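Local coordinates for malonyl CoA-acyl carrier protein transacylase (Burkholderia pseudomallei 1710b, PDB 3EZO) that probably transfers the malonyl group from malonyl-CoA to the acyl carrier protein, the step that supplies malonyl units for fatty acid synthesis, at residues 161-166 / 206-210; 225-230 / 244-250; 235-239 / 252-256. One frame throughout, in Å; residues are numbered along the deposited sequence.

Interaction 1 (161-166 / 206-210); sequences VVEAVN and FHSSL
Beside the predicted active site of this acyl transferase fold, the loop that carries His207, itself predicted to be catalytic, lies against strand 162-169, an outer strand of the small antiparallel sheet. Glu163 on the strand and Ser209 on the loop are joined by a two-pronged bond. Glu163 OE1 takes the backbone N-H of Ser209 at 3.0 Å, nearly straight, and Glu163 OE2 takes the hydroxyl, Ser209 OG, at 2.7 Å. Both donors come to the syn sides of the carboxylate, somewhat out of its plane, and together they fix its rotation. The chain beyond Glu163 CG is extended (chi2 160°), which carries the carboxylate across to the loop. A water donates to Glu163 OE1 and to His207 O, tying the same carboxylate to the backbone of the histidine. Val165 packs against that backbone, its CB 3.7 Å from His207 CB and its CG2 3.5 Å from Phe206 O. With Asn166 it forms a classic beta bulge opposite Val174 of strand 172-176. The imidazole has its polar partners elsewhere, Gln256 O for ND1 and Ser98 OG for NE2. At the far end Val161 CG1 meets Leu210 CD2 at 4.2 Å.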
loop_
_atom_site.group_PDB
_atom_site.type_symbol
_atom_site.label_atom_id
_atom_site.label_comp_id
_atom_site.label_asym_id
_atom_site.label_seq_id
_atom_site.Cartn_x
_atom_site.Cartn_y
_atom_site.Cartn_z
ATOM N N VAL A 161 7.894 -10.066 -20.816
ATOM C CA VAL A 161 6.657 -9.528 -20.205
ATOM C C VAL A 161 6.968 -8.306 -19.375
ATOM O O VAL A 161 7.943 -8.293 -18.629
ATOM C CB VAL A 161 5.952 -10.611 -19.356
ATOM C CG1 VAL A 161 4.852 -10.061 -18.503
ATOM C CG2 VAL A 161 5.436 -11.720 -20.283
ATOM N N VAL A 162 6.158 -7.266 -19.550
ATOM C CA VAL A 162 6.238 -6.038 -18.758
ATOM C C VAL A 162 4.904 -5.367 -18.830
ATOM O O VAL A 162 4.249 -5.333 -19.907
ATOM C CB VAL A 162 7.417 -5.092 -19.230
ATOM C CG1 VAL A 162 7.348 -4.792 -20.741
ATOM C CG2 VAL A 162 7.476 -3.837 -18.407
ATOM N N GLU A 163 4.464 -4.844 -17.688
ATOM C CA GLU A 163 3.089 -4.343 -17.530
ATOM C C GLU A 163 3.061 -3.088 -16.680
ATOM O O GLU A 163 3.943 -2.899 -15.864
ATOM C CB GLU A 163 2.210 -5.400 -16.826
ATOM C CG GLU A 163 1.989 -6.680 -17.647
ATOM C CD GLU A 163 1.549 -7.877 -16.795
ATOM O OE1 GLU A 163 1.528 -7.783 -15.530
ATOM O OE2 GLU A 163 1.225 -8.925 -17.411
ATOM N N ALA A 164 2.029 -2.257 -16.861
ATOM C CA ALA A 164 1.825 -1.075 -16.015
ATOM C C ALA A 164 1.032 -1.533 -14.780
ATOM O O ALA A 164 -0.085 -2.031 -14.898
ATOM C CB ALA A 164 1.130 0.022 -16.772
ATOM N N VAL A 165 1.648 -1.461 -13.606
ATOM C CA VAL A 165 1.128 -2.172 -12.420
ATOM C C VAL A 165 0.737 -1.307 -11.212
ATOM O O VAL A 165 0.099 -1.813 -10.316
ATOM C CB VAL A 165 2.081 -3.328 -11.968
ATOM C CG1 VAL A 165 2.407 -4.280 -13.153
ATOM C CG2 VAL A 165 3.394 -2.799 -11.292
ATOM N N ASN A 166 1.185 -0.046 -11.161
ATOM C CA ASN A 166 0.715 0.946 -10.151
ATOM C C ASN A 166 0.363 2.240 -10.851
ATOM O O ASN A 166 1.254 2.935 -11.373
ATOM C CB ASN A 166 1.794 1.323 -9.141
ATOM C CG ASN A 166 2.126 0.216 -8.127
ATOM O OD1 ASN A 166 1.657 -0.938 -8.187
ATOM N ND2 ASN A 166 2.966 0.574 -7.204
ATOM N N PHE A 206 6.544 -7.265 -8.527
ATOM C CA PHE A 206 5.285 -7.168 -7.819
ATOM C C PHE A 206 4.180 -6.561 -8.691
ATOM O O PHE A 206 4.404 -5.636 -9.496
ATOM C CB PHE A 206 5.450 -6.260 -6.585
ATOM C CG PHE A 206 6.433 -6.757 -5.557
ATOM C CD1 PHE A 206 6.794 -8.090 -5.452
ATOM C CD2 PHE A 206 6.946 -5.869 -4.634
ATOM C CE1 PHE A 206 7.689 -8.513 -4.486
ATOM C CE2 PHE A 206 7.864 -6.300 -3.652
ATOM C CZ PHE A 206 8.216 -7.619 -3.593
ATOM N N HIS A 207 2.979 -7.094 -8.505
ATOM C CA HIS A 207 1.766 -6.604 -9.148
ATOM C C HIS A 207 1.734 -6.885 -10.658
ATOM O O HIS A 207 0.811 -6.454 -11.323
ATOM C CB HIS A 207 1.511 -5.134 -8.768
ATOM C CG HIS A 207 1.228 -4.958 -7.308
ATOM N ND1 HIS A 207 0.055 -5.396 -6.731
ATOM C CD2 HIS A 207 1.972 -4.418 -6.306
ATOM C CE1 HIS A 207 0.103 -5.162 -5.421
ATOM N NE2 HIS A 207 1.249 -4.556 -5.142
ATOM N N SER A 208 2.712 -7.655 -11.153
ATOM C CA SER A 208 2.694 -8.243 -12.497
ATOM C C SER A 208 2.111 -9.649 -12.492
ATOM O O SER A 208 2.078 -10.332 -11.462
ATOM C CB SER A 208 4.099 -8.290 -13.118
ATOM O OG SER A 208 4.877 -9.376 -12.624
ATOM N N SER A 209 1.634 -10.067 -13.661
ATOM C CA SER A 209 1.137 -11.431 -13.855
ATOM C C SER A 209 2.164 -12.494 -13.544
ATOM O O SER A 209 1.807 -13.636 -13.268
ATOM C CB SER A 209 0.625 -11.594 -15.299
ATOM O OG SER A 209 1.648 -11.320 -16.250
ATOM N N LEU A 210 3.459 -12.148 -13.568
ATOM C CA LEU A 210 4.505 -13.086 -13.126
ATOM C C LEU A 210 4.386 -13.491 -11.673
ATOM O O LEU A 210 4.893 -14.538 -11.274
ATOM C CB LEU A 210 5.889 -12.562 -13.394
ATOM C CG LEU A 210 6.138 -12.040 -14.801
ATOM C CD1 LEU A 210 7.638 -11.654 -14.864
ATOM C CD2 LEU A 210 5.752 -13.093 -15.767
HETATM O O HOH W 1 -0.309 -6.866 -13.889
#

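Interaction 2 (225-230 / 244-250)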
loop_
_atom_site.group_PDB
_atom_site.type_symbol
_atom_site.label_atom_id
_atom_site.label_comp_id
_atom_site.label_asym_id
_atom_site.label_seq_id
_atom_site.Cartn_x
_atom_site.Cartn_y
_atom_site.Cartn_z
ATOM N N VAL A 225 -8.208 -17.660 7.352
ATOM C CA VAL A 225 -8.293 -16.386 8.070
ATOM C C VAL A 225 -9.759 -15.994 8.198
ATOM O O VAL A 225 -10.521 -16.076 7.212
ATOM C CB VAL A 225 -7.497 -15.291 7.364
ATOM C CG1 VAL A 225 -7.663 -13.955 8.041
ATOM C CG2 VAL A 225 -5.998 -15.711 7.243
ATOM N N ASP A 226 -10.166 -15.616 9.408
ATOM C CA ASP A 226 -11.537 -15.169 9.656
ATOM C C ASP A 226 -11.720 -13.747 9.178
ATOM O O ASP A 226 -11.287 -12.814 9.839
ATOM C CB ASP A 226 -11.865 -15.191 11.160
ATOM C CG ASP A 226 -13.349 -14.907 11.433
ATOM O OD1 ASP A 226 -14.192 -15.313 10.600
ATOM O OD2 ASP A 226 -13.670 -14.302 12.460
ATOM N N VAL A 227 -12.320 -13.566 8.026
ATOM C CA VAL A 227 -12.553 -12.241 7.533
ATOM C C VAL A 227 -14.030 -11.984 7.762
ATOM O O VAL A 227 -14.840 -12.851 7.481
ATOM C CB VAL A 227 -12.181 -12.104 6.030
ATOM C CG1 VAL A 227 -12.642 -10.740 5.484
ATOM C CG2 VAL A 227 -10.653 -12.366 5.813
ATOM N N LYS A 228 -14.340 -10.787 8.254
ATOM C CA LYS A 228 -15.679 -10.343 8.566
ATOM C C LYS A 228 -16.110 -9.215 7.653
ATOM O O LYS A 228 -15.260 -8.479 7.135
ATOM C CB LYS A 228 -15.667 -9.752 9.968
ATOM C CG LYS A 228 -15.197 -10.679 11.045
ATOM C CD LYS A 228 -16.278 -11.026 12.002
ATOM C CE LYS A 228 -15.690 -11.494 13.321
ATOM N NZ LYS A 228 -16.743 -12.184 14.069
ATOM N N ALA A 229 -17.422 -9.015 7.511
ATOM C CA ALA A 229 -17.955 -7.928 6.672
ATOM C C ALA A 229 -17.536 -6.599 7.287
ATOM O O ALA A 229 -17.690 -6.429 8.477
ATOM C CB ALA A 229 -19.502 -7.997 6.597
ATOM N N PRO A 230 -17.011 -5.664 6.477
ATOM C CA PRO A 230 -16.485 -4.428 7.057
ATOM C C PRO A 230 -17.567 -3.504 7.616
ATOM O O PRO A 230 -18.676 -3.466 7.119
ATOM C CB PRO A 230 -15.707 -3.763 5.906
ATOM C CG PRO A 230 -15.972 -4.531 4.702
ATOM C CD PRO A 230 -16.672 -5.818 5.047
ATOM N N SER A 244 -18.699 -6.374 0.455
ATOM C CA SER A 244 -18.946 -6.731 1.836
ATOM C C SER A 244 -18.746 -8.187 2.146
ATOM O O SER A 244 -18.508 -8.532 3.310
ATOM C CB SER A 244 -20.384 -6.356 2.230
ATOM O OG SER A 244 -21.341 -6.965 1.346
ATOM N N ASP A 245 -18.898 -9.051 1.139
ATOM C CA ASP A 245 -18.719 -10.482 1.300
ATOM C C ASP A 245 -17.261 -10.867 1.636
ATOM O O ASP A 245 -16.348 -10.566 0.881
ATOM C CB ASP A 245 -19.127 -11.182 0.003
ATOM C CG ASP A 245 -18.992 -12.660 0.065
ATOM O OD1 ASP A 245 -19.497 -13.274 1.012
ATOM O OD2 ASP A 245 -18.389 -13.246 -0.843
ATOM N N PRO A 246 -17.047 -11.580 2.765
ATOM C CA PRO A 246 -15.707 -12.026 3.159
ATOM C C PRO A 246 -14.938 -12.761 2.056
ATOM O O PRO A 246 -13.776 -12.479 1.841
ATOM C CB PRO A 246 -15.993 -12.927 4.342
ATOM C CG PRO A 246 -17.148 -12.248 5.024
ATOM C CD PRO A 246 -18.026 -11.809 3.836
ATOM N N ALA A 247 -15.591 -13.685 1.350
ATOM C CA ALA A 247 -14.954 -14.418 0.241
ATOM C C ALA A 247 -14.436 -13.481 -0.883
ATOM O O ALA A 247 -13.333 -13.692 -1.462
ATOM C CB ALA A 247 -15.930 -15.491 -0.305
ATOM N N ALA A 248 -15.237 -12.461 -1.191
ATOM C CA ALA A 248 -14.891 -11.466 -2.209
ATOM C C ALA A 248 -13.711 -10.601 -1.781
ATOM O O ALA A 248 -12.863 -10.267 -2.586
ATOM C CB ALA A 248 -16.099 -10.573 -2.485
ATOM N N ILE A 249 -13.674 -10.257 -0.491
ATOM C CA ILE A 249 -12.548 -9.483 0.075
ATOM C C ILE A 249 -11.254 -10.269 -0.035
ATOM O O ILE A 249 -10.252 -9.758 -0.521
ATOM C CB ILE A 249 -12.832 -9.124 1.533
ATOM C CG1 ILE A 249 -14.014 -8.151 1.594
ATOM C CG2 ILE A 249 -11.553 -8.607 2.243
ATOM C CD1 ILE A 249 -14.489 -7.905 3.027
ATOM N N LYS A 250 -11.297 -11.522 0.398
ATOM C CA LYS A 250 -10.194 -12.436 0.236
ATOM C C LYS A 250 -9.742 -12.534 -1.218
ATOM O O LYS A 250 -8.537 -12.432 -1.491
ATOM C CB LYS A 250 -10.554 -13.839 0.724
ATOM C CG LYS A 250 -10.851 -13.962 2.206
ATOM C CD LYS A 250 -10.960 -15.441 2.645
ATOM C CE LYS A 250 -11.294 -15.541 4.130
ATOM N NZ LYS A 250 -11.415 -16.924 4.580
#
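Val227 and Lys250 lie alongside one another, running in opposite directions, where the loop between helix 212-223 and strand 233-234 crosses the first turn of helix 246-256 in the acyl transferase fold. The lysine side chain is fully extended beyond CG, and its methylenes pass along one branch of the valine, with Lys250 CE 3.7 Å from Val227 CG2. This straight course brings the ammonium to the carbonyl of Val225: Lys250 NZ donates to Val225 O at 2.9 Å, in the carbonyl plane, with a C=O...N angle of 157°. The stronger partner of the same nitrogen is Leu222 O, near the end of helix 212-223, so the ammonium bridges that helix and the loop following it. The other branch of Val227 turns to the helix. With CG1 anti to the backbone N (chi1 171°), this methyl comes to 4.0 Å from Ile249 CG2, the two side chains meeting at a slant, and it also approaches the ring of Pro246. Pro246 in turn sets its ring against the loop backbone, its CB 3.3 Å from Val227 O. Farther along, the end of Ile249 meets the ring of Pro230, Ile249 CD1 stopping 3.6 Å from Pro230 CD. Ile111 also packs on Val227, and Val243 on Ile249, both from outside the two segments. The helix start has its own closure: Asp245, the N-cap residue, accepts Ala248 N through OD2 at 3.3 Å, the donor standing above the carboxylate plane. Just before it, Ser244 O receives a CA-H...O contact from the loop, 3.5 Å from Ala229 CA.

Interaction 3 (235-239 / 252-256)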
loop_
_atom_site.group_PDB
_atom_site.type_symbol
_atom_site.label_atom_id
_atom_site.label_comp_id
_atom_site.label_asym_id
_atom_site.label_seq_id
_atom_site.Cartn_x
_atom_site.Cartn_y
_atom_site.Cartn_z
ATOM N N VAL A 235 -12.694 0.484 -0.522
ATOM C CA VAL A 235 -12.550 0.381 -1.968
ATOM C C VAL A 235 -11.224 -0.328 -2.308
ATOM O O VAL A 235 -10.159 0.050 -1.830
ATOM C CB VAL A 235 -12.785 1.770 -2.669
ATOM C CG1 VAL A 235 -11.855 2.889 -2.197
ATOM C CG2 VAL A 235 -12.750 1.598 -4.185
ATOM N N ASN A 236 -11.296 -1.416 -3.070
ATOM C CA ASN A 236 -10.101 -2.244 -3.310
ATOM C C ASN A 236 -9.262 -1.794 -4.493
ATOM O O ASN A 236 -9.742 -1.138 -5.433
ATOM C CB ASN A 236 -10.419 -3.766 -3.312
ATOM C CG ASN A 236 -11.385 -4.208 -4.414
ATOM O OD1 ASN A 236 -11.359 -3.706 -5.520
ATOM N ND2 ASN A 236 -12.220 -5.175 -4.096
ATOM N N ASN A 237 -7.981 -2.128 -4.432
ATOM C CA ASN A 237 -7.016 -1.719 -5.435
ATOM C C ASN A 237 -7.276 -2.389 -6.778
ATOM O O ASN A 237 -7.079 -1.800 -7.816
ATOM C CB ASN A 237 -5.613 -2.129 -5.015
ATOM C CG ASN A 237 -5.049 -1.333 -3.854
ATOM O OD1 ASN A 237 -4.037 -1.733 -3.282
ATOM N ND2 ASN A 237 -5.635 -0.203 -3.539
ATOM N N ILE A 238 -7.641 -3.650 -6.740
ATOM C CA ILE A 238 -7.702 -4.497 -7.957
ATOM C C ILE A 238 -8.921 -4.154 -8.822
ATOM O O ILE A 238 -8.792 -3.985 -10.037
ATOM C CB ILE A 238 -7.629 -5.993 -7.609
ATOM C CG1 ILE A 238 -7.342 -6.846 -8.875
ATOM C CG2 ILE A 238 -8.896 -6.479 -6.870
ATOM C CD1 ILE A 238 -5.913 -6.830 -9.370
ATOM N N ASP A 239 -10.080 -3.975 -8.201
ATOM C CA ASP A 239 -11.298 -3.792 -8.929
ATOM C C ASP A 239 -11.919 -2.397 -8.751
ATOM O O ASP A 239 -12.876 -2.062 -9.427
ATOM C CB ASP A 239 -12.305 -4.839 -8.495
ATOM C CG ASP A 239 -11.897 -6.260 -8.850
ATOM O OD1 ASP A 239 -11.047 -6.484 -9.742
ATOM O OD2 ASP A 239 -12.460 -7.181 -8.217
ATOM N N ALA A 252 -10.149 -10.468 -3.694
ATOM C CA ALA A 252 -9.550 -9.197 -4.088
ATOM C C ALA A 252 -8.127 -9.093 -3.543
ATOM O O ALA A 252 -7.241 -8.580 -4.216
ATOM C CB ALA A 252 -10.405 -8.029 -3.645
ATOM N N LEU A 253 -7.887 -9.598 -2.340
ATOM C CA LEU A 253 -6.507 -9.630 -1.819
ATOM C C LEU A 253 -5.607 -10.603 -2.591
ATOM O O LEU A 253 -4.432 -10.306 -2.801
ATOM C CB LEU A 253 -6.457 -9.936 -0.317
ATOM C CG LEU A 253 -7.056 -8.878 0.611
ATOM C CD1 LEU A 253 -7.002 -9.420 2.073
ATOM C CD2 LEU A 253 -6.385 -7.516 0.460
ATOM N N VAL A 254 -6.158 -11.756 -2.981
ATOM C CA VAL A 254 -5.417 -12.785 -3.762
ATOM C C VAL A 254 -4.980 -12.191 -5.100
ATOM O O VAL A 254 -3.779 -12.237 -5.468
ATOM C CB VAL A 254 -6.279 -14.077 -3.944
ATOM C CG1 VAL A 254 -5.728 -15.012 -5.050
ATOM C CG2 VAL A 254 -6.452 -14.826 -2.609
ATOM N N ARG A 255 -5.931 -11.575 -5.818
ATOM C CA ARG A 255 -5.654 -11.051 -7.147
ATOM C C ARG A 255 -4.807 -9.799 -7.073
ATOM O O ARG A 255 -4.011 -9.494 -8.008
ATOM C CB ARG A 255 -6.949 -10.830 -7.931
ATOM C CG ARG A 255 -7.586 -12.143 -8.409
ATOM C CD ARG A 255 -8.862 -11.943 -9.259
ATOM N NE ARG A 255 -9.929 -11.356 -8.462
ATOM C CZ ARG A 255 -10.367 -10.103 -8.540
ATOM N NH1 ARG A 255 -9.870 -9.272 -9.422
ATOM N NH2 ARG A 255 -11.339 -9.685 -7.706
ATOM N N GLN A 256 -4.921 -9.077 -5.969
ATOM C CA GLN A 256 -4.174 -7.819 -5.818
ATOM C C GLN A 256 -2.673 -8.001 -6.033
ATOM O O GLN A 256 -2.024 -7.149 -6.630
ATOM C CB GLN A 256 -4.394 -7.237 -4.439
ATOM C CG GLN A 256 -3.825 -5.828 -4.197
ATOM C CD GLN A 256 -3.338 -5.556 -2.780
ATOM O OE1 GLN A 256 -2.612 -6.361 -2.171
ATOM N NE2 GLN A 256 -3.630 -4.360 -2.297
HETATM O O HOH W 2 -7.431 -5.429 -4.145
#
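An end-on, two-nitrogen salt bridge and an amide-to-amide bond grip the C-terminal part of helix 246-256 at two places, fastening it to the loop that follows strand 233-234 of the acyl transferase fold. Arg255 NH1 donates to Asp239 OD1 at 3.0 Å and Arg255 NH2 to Asp239 OD2 at 2.8 Å. Carboxylate and guanidinium are nearly coplanar, 15° apart, and both bonds are close to straight. A bend in the arginine at chi3 (-65°) accompanies this approach, while Asp251 engages NE from within the helix. Asp239 N closes an Asx motif by donating to Asn236 OD1. Between the polar pairs Ile238 is wedged against the helix, CG2 3.9 Å from Ala252 CB and CD1 3.5 Å from Arg255 O. A water accepts from Ile238 N and donates to Ala252 O. Asn237 and Gln256 are buried beside the predicted nucleophile, Ser98, whose backbone N and O they respectively bind, and Gln256 OE1 also accepts from Arg123. Their own bond is bent: Gln256 NE2 reaches Asn237 OD1 at 2.8 Å from above the carbonyl plane, with an N-H...O angle of 132°.

Interactions 1 and 3 meet at the predicted active site. Their centres are 14 Å apart, yet they touch directly through His207 ND1 and Gln256 O, 2.7 Å apart, a link that would help orient the imidazole toward Ser98. The side chain of Gln256 is about 4 Å from those of both predicted catalytic residues. Interaction 2 lies at the other end of helix 246-256, its centre 12 Å from that of interaction 3 and 26 Å from that of interaction 1, away from the site. Interactions 2 and 3 thus fix the start and the later turns of one helix against the loops before and after strand 233-234.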